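PDB 2QGZ: putative primosome component from Streptococcus pyogenes serotype M3, which probably binds ATP through a P-loop NTPase domain of the IstB-like family and acts as a helicase loader in the primosome. Local coordinates for residues T184-F189 and V217-D222. Sequence-based numbering, arbitrary orientation.
Sequences TTLLHF and VLILDD
Strand 217-221, whose hydrophobic run leads into Asp221 and Asp222, fits the Walker B strand of a P-loop NTPase; it pairs in parallel with strand 184-188 inside the central sheet, Leu186 meeting Ile219 and His188 meeting Asp221. Thr185 and Leu187 each give their N and O to strand 217-221: Thr185 N to Val217 O, Ile219 N to Thr185 O (2.8 Å), Leu187 N to Ile219 O and Asp221 N to Leu187 O (2.7 Å). Beyond the strand Phe189 N, at the start of helix 189-197, reaches Asp221 O at 3.2 Å. On the face covered by helix 165-179, Leu186 CD2 lies against Ile219 CG1 (3.3 Å), two branched chains side by side. On the other face Leu187 CD2 meets Leu220 CD2 at 3.7 Å, and Leu220 packs on helix 237-247; leucine brings branched apolar bulk here with no polar group to satisfy. At the C-terminal end the imidazole of His188, its CG anti to the backbone N (chi1 -172°), presents CD2 edge-on to Asp221 OD2 (3.0 Å). His188 NE2 gives Asp222 OD1 a weak bond of 3.3 Å, while ND1 is hydrogen-bonded to Ser191 OG. Strand bonds and the hydrogen bond from OD1 to Thr254 OG1 hold Asp221 near a bound phosphate and the probable Walker A loop, consistent with a nucleotide site.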
ATOM      1  N   THR A 184       5.347   9.140   0.837  1.00 39.47           N
ATOM      2  CA  THR A 184       4.501   7.978   0.651  1.00 38.83           C
ATOM      3  C   THR A 184       3.283   8.195   1.519  1.00 38.82           C
ATOM      4  O   THR A 184       3.365   8.869   2.545  1.00 41.04           O
ATOM      5  CB  THR A 184       5.206   6.670   1.113  1.00 38.54           C
ATOM      6  OG1 THR A 184       6.335   6.398   0.273  1.00 36.87           O
ATOM      7  CG2 THR A 184       4.249   5.489   1.036  1.00 38.91           C
ATOM      8  N   THR A 185       2.151   7.644   1.100  1.00 38.49           N
ATOM      9  CA  THR A 185       0.937   7.751   1.885  1.00 38.36           C
ATOM     10  C   THR A 185       0.473   6.346   2.208  1.00 38.74           C
ATOM     11  O   THR A 185       0.310   5.511   1.315  1.00 37.29           O
ATOM     12  CB  THR A 185      -0.189   8.477   1.134  1.00 39.94           C
ATOM     13  OG1 THR A 185       0.180   9.845   0.931  1.00 44.32           O
ATOM     14  CG2 THR A 185      -1.483   8.431   1.942  1.00 38.61           C
ATOM     15  N   LEU A 186       0.292   6.088   3.499  1.00 37.63           N
ATOM     16  CA  LEU A 186      -0.180   4.797   3.979  1.00 38.06           C
ATOM     17  C   LEU A 186      -1.627   5.068   4.362  1.00 37.59           C
ATOM     18  O   LEU A 186      -1.908   5.904   5.210  1.00 37.32           O
ATOM     19  CB  LEU A 186       0.632   4.369   5.198  1.00 40.57           C
ATOM     20  CG  LEU A 186       2.139   4.273   4.948  1.00 41.00           C
ATOM     21  CD1 LEU A 186       2.896   4.303   6.265  1.00 44.99           C
ATOM     22  CD2 LEU A 186       2.431   3.000   4.197  1.00 44.16           C
ATOM     23  N   LEU A 187      -2.544   4.354   3.734  1.00 37.69           N
ATOM     24  CA  LEU A 187      -3.956   4.575   3.971  1.00 38.34           C
ATOM     25  C   LEU A 187      -4.727   3.314   4.343  1.00 38.93           C
ATOM     26  O   LEU A 187      -4.610   2.289   3.677  1.00 38.04           O
ATOM     27  CB  LEU A 187      -4.540   5.218   2.712  1.00 36.79           C
ATOM     28  CG  LEU A 187      -6.038   5.377   2.489  1.00 39.60           C
ATOM     29  CD1 LEU A 187      -6.267   6.534   1.529  1.00 39.97           C
ATOM     30  CD2 LEU A 187      -6.630   4.081   1.935  1.00 40.26           C
ATOM     31  N   HIS A 188      -5.509   3.385   5.414  1.00 40.29           N
ATOM     32  CA  HIS A 188      -6.308   2.238   5.830  1.00 43.23           C
ATOM     33  C   HIS A 188      -7.607   2.331   5.033  1.00 43.58           C
ATOM     34  O   HIS A 188      -8.508   3.085   5.398  1.00 41.66           O
ATOM     35  CB  HIS A 188      -6.599   2.297   7.330  1.00 43.76           C
ATOM     36  CG  HIS A 188      -7.252   1.060   7.862  1.00 46.06           C
ATOM     37  ND1 HIS A 188      -8.508   1.065   8.430  1.00 46.10           N
ATOM     38  CD2 HIS A 188      -6.826  -0.226   7.899  1.00 47.53           C
ATOM     39  CE1 HIS A 188      -8.827  -0.166   8.795  1.00 48.25           C
ATOM     40  NE2 HIS A 188      -7.823  -0.967   8.484  1.00 46.97           N
ATOM     41  N   PHE A 189      -7.692   1.560   3.952  1.00 44.82           N
ATOM     42  CA  PHE A 189      -8.855   1.589   3.067  1.00 46.57           C
ATOM     43  C   PHE A 189     -10.243   1.536   3.714  1.00 48.01           C
ATOM     44  O   PHE A 189     -11.075   2.412   3.468  1.00 48.52           O
ATOM     45  CB  PHE A 189      -8.763   0.488   2.003  1.00 45.33           C
ATOM     46  CG  PHE A 189      -9.744   0.669   0.887  1.00 45.01           C
ATOM     47  CD1 PHE A 189      -9.610   1.732  -0.001  1.00 43.28           C
ATOM     48  CD2 PHE A 189     -10.845  -0.177   0.762  1.00 46.30           C
ATOM     49  CE1 PHE A 189     -10.561   1.954  -0.994  1.00 44.13           C
ATOM     50  CE2 PHE A 189     -11.804   0.036  -0.231  1.00 43.47           C
ATOM     51  CZ  PHE A 189     -11.662   1.102  -1.106  1.00 45.54           C
ATOM     52  N   VAL A 217       3.929   7.553  -4.105  1.00 30.90           N
ATOM     53  CA  VAL A 217       3.759   6.146  -3.774  1.00 29.47           C
ATOM     54  C   VAL A 217       2.593   6.047  -2.808  1.00 28.90           C
ATOM     55  O   VAL A 217       2.576   6.717  -1.781  1.00 26.98           O
ATOM     56  CB  VAL A 217       5.005   5.570  -3.085  1.00 27.79           C
ATOM     57  CG1 VAL A 217       4.758   4.136  -2.697  1.00 29.37           C
ATOM     58  CG2 VAL A 217       6.192   5.655  -4.004  1.00 30.30           C
ATOM     59  N   LEU A 218       1.631   5.199  -3.143  1.00 28.03           N
ATOM     60  CA  LEU A 218       0.437   5.032  -2.332  1.00 28.39           C
ATOM     61  C   LEU A 218       0.277   3.589  -1.861  1.00 28.81           C
ATOM     62  O   LEU A 218       0.409   2.643  -2.657  1.00 28.61           O
ATOM     63  CB  LEU A 218      -0.789   5.453  -3.149  1.00 26.22           C
ATOM     64  CG  LEU A 218      -2.144   5.269  -2.469  1.00 29.02           C
ATOM     65  CD1 LEU A 218      -2.248   6.185  -1.246  1.00 26.95           C
ATOM     66  CD2 LEU A 218      -3.251   5.583  -3.465  1.00 25.42           C
ATOM     67  N   ILE A 219      -0.000   3.426  -0.571  1.00 28.92           N
ATOM     68  CA  ILE A 219      -0.192   2.112   0.017  1.00 30.82           C
ATOM     69  C   ILE A 219      -1.649   2.019   0.469  1.00 32.44           C
ATOM     70  O   ILE A 219      -2.080   2.794   1.323  1.00 32.68           O
ATOM     71  CB  ILE A 219       0.689   1.910   1.279  1.00 33.12           C
ATOM     72  CG1 ILE A 219       2.164   2.220   0.983  1.00 35.53           C
ATOM     73  CG2 ILE A 219       0.485   0.500   1.830  1.00 30.13           C
ATOM     74  CD1 ILE A 219       2.812   1.318  -0.026  1.00 37.10           C
ATOM     75  N   LEU A 220      -2.406   1.084  -0.094  1.00 31.61           N
ATOM     76  CA  LEU A 220      -3.805   0.905   0.297  1.00 34.47           C
ATOM     77  C   LEU A 220      -3.896  -0.313   1.233  1.00 35.68           C
ATOM     78  O   LEU A 220      -4.011  -1.451   0.775  1.00 36.25           O
ATOM     79  CB  LEU A 220      -4.678   0.694  -0.949  1.00 34.31           C
ATOM     80  CG  LEU A 220      -4.630   1.848  -1.953  1.00 35.32           C
ATOM     81  CD1 LEU A 220      -5.406   1.485  -3.191  1.00 39.38           C
ATOM     82  CD2 LEU A 220      -5.206   3.107  -1.335  1.00 34.68           C
ATOM     83  N   ASP A 221      -3.831  -0.062   2.540  1.00 38.27           N
ATOM     84  CA  ASP A 221      -3.877  -1.122   3.547  1.00 41.38           C
ATOM     85  C   ASP A 221      -5.215  -1.856   3.640  1.00 42.38           C
ATOM     86  O   ASP A 221      -6.283  -1.255   3.624  1.00 40.59           O
ATOM     87  CB  ASP A 221      -3.485  -0.568   4.915  1.00 44.17           C
ATOM     88  CG  ASP A 221      -3.545  -1.618   6.009  1.00 47.14           C
ATOM     89  OD1 ASP A 221      -2.912  -2.687   5.862  1.00 46.81           O
ATOM     90  OD2 ASP A 221      -4.223  -1.368   7.029  1.00 49.85           O
ATOM     91  N   ASP A 222      -5.099  -3.174   3.765  1.00 45.60           N
ATOM     92  CA  ASP A 222      -6.192  -4.136   3.816  1.00 49.40           C
ATOM     93  C   ASP A 222      -7.439  -3.770   3.032  1.00 48.64           C
ATOM     94  O   ASP A 222      -8.506  -3.480   3.576  1.00 47.53           O
ATOM     95  CB  ASP A 222      -6.544  -4.547   5.262  1.00 54.41           C
ATOM     96  CG  ASP A 222      -7.340  -3.506   6.000  1.00 58.51           C
ATOM     97  OD1 ASP A 222      -8.033  -3.879   6.976  1.00 60.56           O
ATOM     98  OD2 ASP A 222      -7.263  -2.317   5.618  1.00 62.05           O
TER